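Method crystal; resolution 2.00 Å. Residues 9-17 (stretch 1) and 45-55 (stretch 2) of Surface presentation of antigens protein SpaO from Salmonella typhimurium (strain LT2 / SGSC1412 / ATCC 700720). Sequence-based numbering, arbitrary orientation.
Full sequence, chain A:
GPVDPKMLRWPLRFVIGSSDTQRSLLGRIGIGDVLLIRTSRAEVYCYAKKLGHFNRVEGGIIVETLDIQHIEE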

ATOM      1  N   ARG A   9      28.696  -6.901 -17.275  1.00 37.30           N
ATOM      2  CA  ARG A   9      27.520  -6.613 -16.459  1.00 33.58           C
ATOM      3  C   ARG A   9      26.310  -6.127 -17.286  1.00 33.77           C
ATOM      4  O   ARG A   9      26.454  -5.474 -18.331  1.00 34.65           O
ATOM      5  CB  ARG A   9      27.874  -5.581 -15.387  1.00 34.11           C
ATOM      6  N   TRP A  10      25.115  -6.442 -16.796  1.00 29.97           N
ATOM      7  CA  TRP A  10      23.892  -6.227 -17.552  1.00 30.30           C
ATOM      8  C   TRP A  10      22.910  -5.394 -16.747  1.00 27.25           C
ATOM      9  O   TRP A  10      22.538  -5.775 -15.645  1.00 24.15           O
ATOM     10  CB  TRP A  10      23.251  -7.569 -17.927  1.00 31.72           C
ATOM     11  CG  TRP A  10      24.208  -8.597 -18.485  1.00 36.31           C
ATOM     12  CD1 TRP A  10      25.205  -9.246 -17.813  1.00 33.12           C
ATOM     13  CD2 TRP A  10      24.228  -9.114 -19.818  1.00 43.48           C
ATOM     14  NE1 TRP A  10      25.856 -10.113 -18.646  1.00 37.87           N
ATOM     15  CE2 TRP A  10      25.273 -10.056 -19.886  1.00 44.77           C
ATOM     16  CE3 TRP A  10      23.468  -8.866 -20.967  1.00 50.15           C
ATOM     17  CZ2 TRP A  10      25.581 -10.752 -21.053  1.00 53.35           C
ATOM     18  CZ3 TRP A  10      23.773  -9.559 -22.130  1.00 58.17           C
ATOM     19  CH2 TRP A  10      24.822 -10.491 -22.162  1.00 59.25           C
ATOM     20  N   PRO A  11      22.467  -4.262 -17.309  1.00 29.98           N
ATOM     21  CA  PRO A  11      21.566  -3.361 -16.590  1.00 26.26           C
ATOM     22  C   PRO A  11      20.125  -3.838 -16.628  1.00 23.69           C
ATOM     23  O   PRO A  11      19.494  -3.723 -17.675  1.00 28.83           O
ATOM     24  CB  PRO A  11      21.719  -2.046 -17.357  1.00 27.01           C
ATOM     25  CG  PRO A  11      21.997  -2.475 -18.736  1.00 27.05           C
ATOM     26  CD  PRO A  11      22.772  -3.762 -18.658  1.00 27.68           C
ATOM     27  N   LEU A  12      19.595  -4.346 -15.519  1.00 22.22           N
ATOM     28  CA  LEU A  12      18.218  -4.827 -15.540  1.00 22.71           C
ATOM     29  C   LEU A  12      17.237  -3.780 -15.019  1.00 23.86           C
ATOM     30  O   LEU A  12      17.543  -3.027 -14.102  1.00 25.07           O
ATOM     31  CB  LEU A  12      18.083  -6.112 -14.734  1.00 21.53           C
ATOM     32  CG  LEU A  12      19.035  -7.255 -15.076  1.00 18.59           C
ATOM     33  CD1 LEU A  12      18.708  -8.449 -14.229  1.00 23.68           C
ATOM     34  CD2 LEU A  12      18.961  -7.609 -16.539  1.00 20.52           C
ATOM     35  N   ARG A  13      16.066  -3.722 -15.642  1.00 23.88           N
ATOM     36  CA  ARG A  13      14.980  -2.867 -15.190  1.00 20.43           C
ATOM     37  C   ARG A  13      13.817  -3.763 -14.842  1.00 20.06           C
ATOM     38  O   ARG A  13      13.424  -4.611 -15.646  1.00 23.28           O
ATOM     39  CB  ARG A  13      14.567  -1.863 -16.264  1.00 18.96           C
ATOM     40  CG  ARG A  13      15.704  -1.046 -16.824  1.00 19.63           C
ATOM     41  CD  ARG A  13      15.167   0.068 -17.680  1.00 20.56           C
ATOM     42  NE  ARG A  13      14.207  -0.439 -18.651  1.00 24.17           N
ATOM     43  CZ  ARG A  13      14.555  -1.037 -19.785  1.00 30.25           C
ATOM     44  NH1 ARG A  13      15.840  -1.198 -20.074  1.00 33.27           N
ATOM     45  NH2 ARG A  13      13.627  -1.477 -20.631  1.00 31.32           N
ATOM     46  N   PHE A  14      13.280  -3.601 -13.642  1.00 16.12           N
ATOM     47  CA  PHE A  14      12.120  -4.374 -13.243  1.00 16.54           C
ATOM     48  C   PHE A  14      10.878  -3.522 -13.431  1.00 15.84           C
ATOM     49  O   PHE A  14      10.570  -2.645 -12.640  1.00 15.07           O
ATOM     50  CB  PHE A  14      12.283  -4.879 -11.807  1.00 15.78           C
ATOM     51  CG  PHE A  14      13.432  -5.853 -11.650  1.00 18.70           C
ATOM     52  CD1 PHE A  14      14.728  -5.393 -11.405  1.00 20.61           C
ATOM     53  CD2 PHE A  14      13.232  -7.211 -11.794  1.00 17.50           C
ATOM     54  CE1 PHE A  14      15.791  -6.271 -11.286  1.00 18.08           C
ATOM     55  CE2 PHE A  14      14.287  -8.089 -11.667  1.00 18.08           C
ATOM     56  CZ  PHE A  14      15.569  -7.616 -11.410  1.00 16.48           C
ATOM     57  N   VAL A  15      10.182  -3.795 -14.524  1.00 19.26           N
ATOM     58  CA  VAL A  15       9.075  -2.975 -14.973  1.00 21.56           C
ATOM     59  C   VAL A  15       7.737  -3.476 -14.432  1.00 18.90           C
ATOM     60  O   VAL A  15       7.364  -4.624 -14.655  1.00 20.33           O
ATOM     61  CB  VAL A  15       9.033  -2.946 -16.510  1.00 16.30           C
ATOM     62  CG1 VAL A  15       7.985  -1.981 -16.996  1.00 16.68           C
ATOM     63  CG2 VAL A  15      10.401  -2.587 -17.056  1.00 18.01           C
ATOM     64  N   ILE A  16       7.018  -2.604 -13.731  1.00 18.03           N
ATOM     65  CA  ILE A  16       5.707  -2.935 -13.172  1.00 17.55           C
ATOM     66  C   ILE A  16       4.547  -2.388 -14.003  1.00 18.90           C
ATOM     67  O   ILE A  16       3.384  -2.605 -13.673  1.00 20.99           O
ATOM     68  CB  ILE A  16       5.547  -2.403 -11.739  1.00 17.92           C
ATOM     69  CG1 ILE A  16       5.655  -0.874 -11.726  1.00 18.90           C
ATOM     70  CG2 ILE A  16       6.570  -3.050 -10.816  1.00 16.57           C
ATOM     71  CD1 ILE A  16       5.457  -0.256 -10.375  1.00 17.78           C
ATOM     72  N   GLY A  17       4.846  -1.683 -15.082  1.00 15.85           N
ATOM     73  CA  GLY A  17       3.776  -1.198 -15.922  1.00 16.95           C
ATOM     74  C   GLY A  17       4.252  -0.192 -16.928  1.00 18.18           C
ATOM     75  O   GLY A  17       5.382   0.279 -16.838  1.00 20.17           O
ATOM     76  N   TYR A  45      13.576  -6.446 -17.855  1.00 21.60           N
ATOM     77  CA  TYR A  45      14.126  -5.944 -19.097  1.00 20.97           C
ATOM     78  C   TYR A  45      15.622  -5.713 -18.959  1.00 20.55           C
ATOM     79  O   TYR A  45      16.110  -5.310 -17.902  1.00 20.39           O
ATOM     80  CB  TYR A  45      13.435  -4.635 -19.514  1.00 21.04           C
ATOM     81  CG  TYR A  45      12.192  -4.812 -20.346  1.00 24.09           C
ATOM     82  CD1 TYR A  45      11.009  -5.232 -19.772  1.00 25.80           C
ATOM     83  CD2 TYR A  45      12.201  -4.549 -21.710  1.00 30.84           C
ATOM     84  CE1 TYR A  45       9.866  -5.390 -20.525  1.00 31.96           C
ATOM     85  CE2 TYR A  45      11.058  -4.710 -22.479  1.00 37.44           C
ATOM     86  CZ  TYR A  45       9.889  -5.129 -21.875  1.00 39.29           C
ATOM     87  OH  TYR A  45       8.736  -5.286 -22.617  1.00 46.39           O
ATOM     88  N   CYS A  46      16.341  -6.009 -20.032  1.00 19.55           N
ATOM     89  CA  CYS A  46      17.697  -5.542 -20.219  1.00 20.09           C
ATOM     90  C   CYS A  46      17.706  -4.818 -21.547  1.00 22.49           C
ATOM     91  O   CYS A  46      17.604  -5.446 -22.592  1.00 27.32           O
ATOM     92  CB  CYS A  46      18.696  -6.694 -20.213  1.00 21.57           C
ATOM     93  SG  CYS A  46      20.408  -6.154 -20.145  1.00 28.37           S
ATOM     94  N   TYR A  47      17.803  -3.499 -21.503  1.00 24.21           N
ATOM     95  CA  TYR A  47      17.557  -2.678 -22.683  1.00 29.24           C
ATOM     96  C   TYR A  47      16.171  -3.016 -23.262  1.00 28.67           C
ATOM     97  O   TYR A  47      15.192  -3.072 -22.527  1.00 27.03           O
ATOM     98  CB  TYR A  47      18.688  -2.870 -23.706  1.00 33.21           C
ATOM     99  CG  TYR A  47      20.061  -2.561 -23.126  1.00 34.71           C
ATOM    100  CD1 TYR A  47      20.443  -1.253 -22.867  1.00 36.45           C
ATOM    101  CD2 TYR A  47      20.967  -3.571 -22.832  1.00 35.80           C
ATOM    102  CE1 TYR A  47      21.684  -0.956 -22.340  1.00 35.99           C
ATOM    103  CE2 TYR A  47      22.209  -3.280 -22.302  1.00 36.23           C
ATOM    104  CZ  TYR A  47      22.557  -1.967 -22.063  1.00 37.10           C
ATOM    105  OH  TYR A  47      23.785  -1.652 -21.537  1.00 42.29           O
ATOM    106  N   ALA A  48      16.083  -3.263 -24.561  1.00 33.44           N
ATOM    107  CA  ALA A  48      14.782  -3.512 -25.187  1.00 34.94           C
ATOM    108  C   ALA A  48      14.371  -4.990 -25.151  1.00 35.55           C
ATOM    109  O   ALA A  48      13.318  -5.358 -25.681  1.00 38.72           O
ATOM    110  CB  ALA A  48      14.788  -3.000 -26.625  1.00 36.37           C
ATOM    111  N   LYS A  49      15.200  -5.823 -24.519  1.00 33.28           N
ATOM    112  CA  LYS A  49      14.961  -7.264 -24.438  1.00 30.43           C
ATOM    113  C   LYS A  49      14.185  -7.668 -23.193  1.00 28.39           C
ATOM    114  O   LYS A  49      14.646  -7.461 -22.077  1.00 26.08           O
ATOM    115  CB  LYS A  49      16.288  -8.024 -24.458  1.00 32.23           C
ATOM    116  CG  LYS A  49      16.724  -8.549 -25.820  1.00 38.33           C
ATOM    117  CD  LYS A  49      16.606  -7.494 -26.906  1.00 42.52           C
ATOM    118  CE  LYS A  49      16.510  -8.119 -28.284  1.00 48.91           C
ATOM    119  NZ  LYS A  49      16.075  -7.124 -29.301  1.00 50.92           N
ATOM    120  N   LYS A  50      13.011  -8.260 -23.371  1.00 26.01           N
ATOM    121  CA  LYS A  50      12.288  -8.776 -22.222  1.00 26.04           C
ATOM    122  C   LYS A  50      12.816 -10.154 -21.877  1.00 30.67           C
ATOM    123  O   LYS A  50      12.748 -11.065 -22.691  1.00 38.30           O
ATOM    124  CB  LYS A  50      10.785  -8.837 -22.481  1.00 32.25           C
ATOM    125  CG  LYS A  50      10.012  -9.440 -21.323  1.00 31.00           C
ATOM    126  CD  LYS A  50       8.512  -9.303 -21.504  1.00 36.45           C
ATOM    127  CE  LYS A  50       7.987 -10.122 -22.672  1.00 41.30           C
ATOM    128  NZ  LYS A  50       6.536  -9.856 -22.919  1.00 42.64           N
ATOM    129  N   LEU A  51      13.336 -10.306 -20.665  1.00 27.80           N
ATOM    130  CA  LEU A  51      13.977 -11.548 -20.254  1.00 28.09           C
ATOM    131  C   LEU A  51      13.000 -12.551 -19.625  1.00 27.97           C
ATOM    132  O   LEU A  51      13.155 -13.761 -19.788  1.00 29.37           O
ATOM    133  CB  LEU A  51      15.120 -11.241 -19.283  1.00 25.88           C
ATOM    134  CG  LEU A  51      16.156 -10.208 -19.728  1.00 24.56           C
ATOM    135  CD1 LEU A  51      17.207 -10.027 -18.659  1.00 24.46           C
ATOM    136  CD2 LEU A  51      16.807 -10.616 -21.040  1.00 25.93           C
ATOM    137  N   GLY A  52      11.994 -12.045 -18.918  1.00 27.66           N
ATOM    138  CA  GLY A  52      11.025 -12.887 -18.226  1.00 30.07           C
ATOM    139  C   GLY A  52      10.122 -12.119 -17.266  1.00 27.59           C
ATOM    140  O   GLY A  52      10.164 -10.897 -17.249  1.00 26.31           O
ATOM    141  N   HIS A  53       9.302 -12.831 -16.486  1.00 29.03           N
ATOM    142  CA  HIS A  53       8.425 -12.207 -15.486  1.00 29.04           C
ATOM    143  C   HIS A  53       9.021 -12.302 -14.084  1.00 25.54           C
ATOM    144  O   HIS A  53       9.767 -13.229 -13.782  1.00 25.71           O
ATOM    145  CB  HIS A  53       7.029 -12.858 -15.459  1.00 37.90           C
ATOM    146  CG  HIS A  53       6.400 -13.041 -16.805  1.00 48.41           C
ATOM    147  ND1 HIS A  53       6.042 -14.283 -17.298  1.00 54.37           N
ATOM    148  CD2 HIS A  53       6.046 -12.148 -17.760  1.00 51.19           C
ATOM    149  CE1 HIS A  53       5.510 -14.144 -18.495  1.00 58.17           C
ATOM    150  NE2 HIS A  53       5.500 -12.855 -18.804  1.00 56.16           N
ATOM    151  N   PHE A  54       8.678 -11.354 -13.219  1.00 22.97           N
ATOM    152  CA  PHE A  54       9.004 -11.489 -11.805  1.00 22.49           C
ATOM    153  C   PHE A  54       7.740 -11.366 -10.962  1.00 23.44           C
ATOM    154  O   PHE A  54       6.635 -11.195 -11.487  1.00 20.71           O
ATOM    155  CB  PHE A  54      10.049 -10.454 -11.371  1.00 18.09           C
ATOM    156  CG  PHE A  54       9.591  -9.025 -11.480  1.00 21.56           C
ATOM    157  CD1 PHE A  54       9.796  -8.308 -12.643  1.00 22.59           C
ATOM    158  CD2 PHE A  54       8.980  -8.393 -10.413  1.00 21.00           C
ATOM    159  CE1 PHE A  54       9.383  -7.001 -12.746  1.00 23.00           C
ATOM    160  CE2 PHE A  54       8.558  -7.073 -10.509  1.00 23.81           C
ATOM    161  CZ  PHE A  54       8.765  -6.375 -11.677  1.00 25.73           C
ATOM    162  N   ASN A  55       7.904 -11.454  -9.649  1.00 26.44           N
ATOM    163  CA  ASN A  55       6.784 -11.267  -8.739  1.00 28.05           C
ATOM    164  C   ASN A  55       7.180 -10.511  -7.486  1.00 25.83           C
ATOM    165  O   ASN A  55       8.201 -10.804  -6.880  1.00 25.29           O
ATOM    166  CB  ASN A  55       6.182 -12.613  -8.370  1.00 34.77           C
ATOM    167  CG  ASN A  55       5.521 -13.275  -9.544  1.00 42.43           C
ATOM    168  OD1 ASN A  55       4.680 -12.668 -10.216  1.00 46.24           O
ATOM    169  ND2 ASN A  55       5.903 -14.517  -9.823  1.00 44.20           N
TER
HETATM  170  O   HOH W   1      18.348  -1.954 -19.113  1.00 21.33           O

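A short antiparallel pairing can be extended well beyond its ladder by side chains and a single water, as this contact illustrates. Tyr45 supplies the ladder: Arg13 N donates to Tyr45 O (2.8 Å) and Tyr45 N to Arg13 O (2.9 Å), both nearly straight, as expected of a hydrogen-bonded antiparallel pair. Their side chains share a face of the sheet, so the Arg13 guanidinium lies with one face over Tyr45 CB, while Val15 CG2 packs 3.8 Å from Tyr45 CD1.

Cys46 turns to the other face, beside Leu12, whose CD2 sits 3.8 Å from Cys46 CB. There the chain enters a type II' turn, and the ladder gives way to other bonds. The carbonyl of Tyr47 receives both ends of the Arg13 guanidinium, NH2 at 2.9 Å and NH1 at 3.2 Å from Tyr47 O. A water bridges the widening gap, donating to Pro11 O (2.6 Å) and accepting from Tyr47 N (2.9 Å). The Tyr47 ring returns to the strand, its CZ 3.4 Å from Pro11 CG.

Beyond the turn, contact is apolar. Leu51 CD1 meets Leu12 CD2 at 3.7 Å, and Phe54 presents its ring face to the edge of Phe14, with planes at 81°, while Ile16 CG2 approaches the Phe54 edge at CZ (4.1 Å).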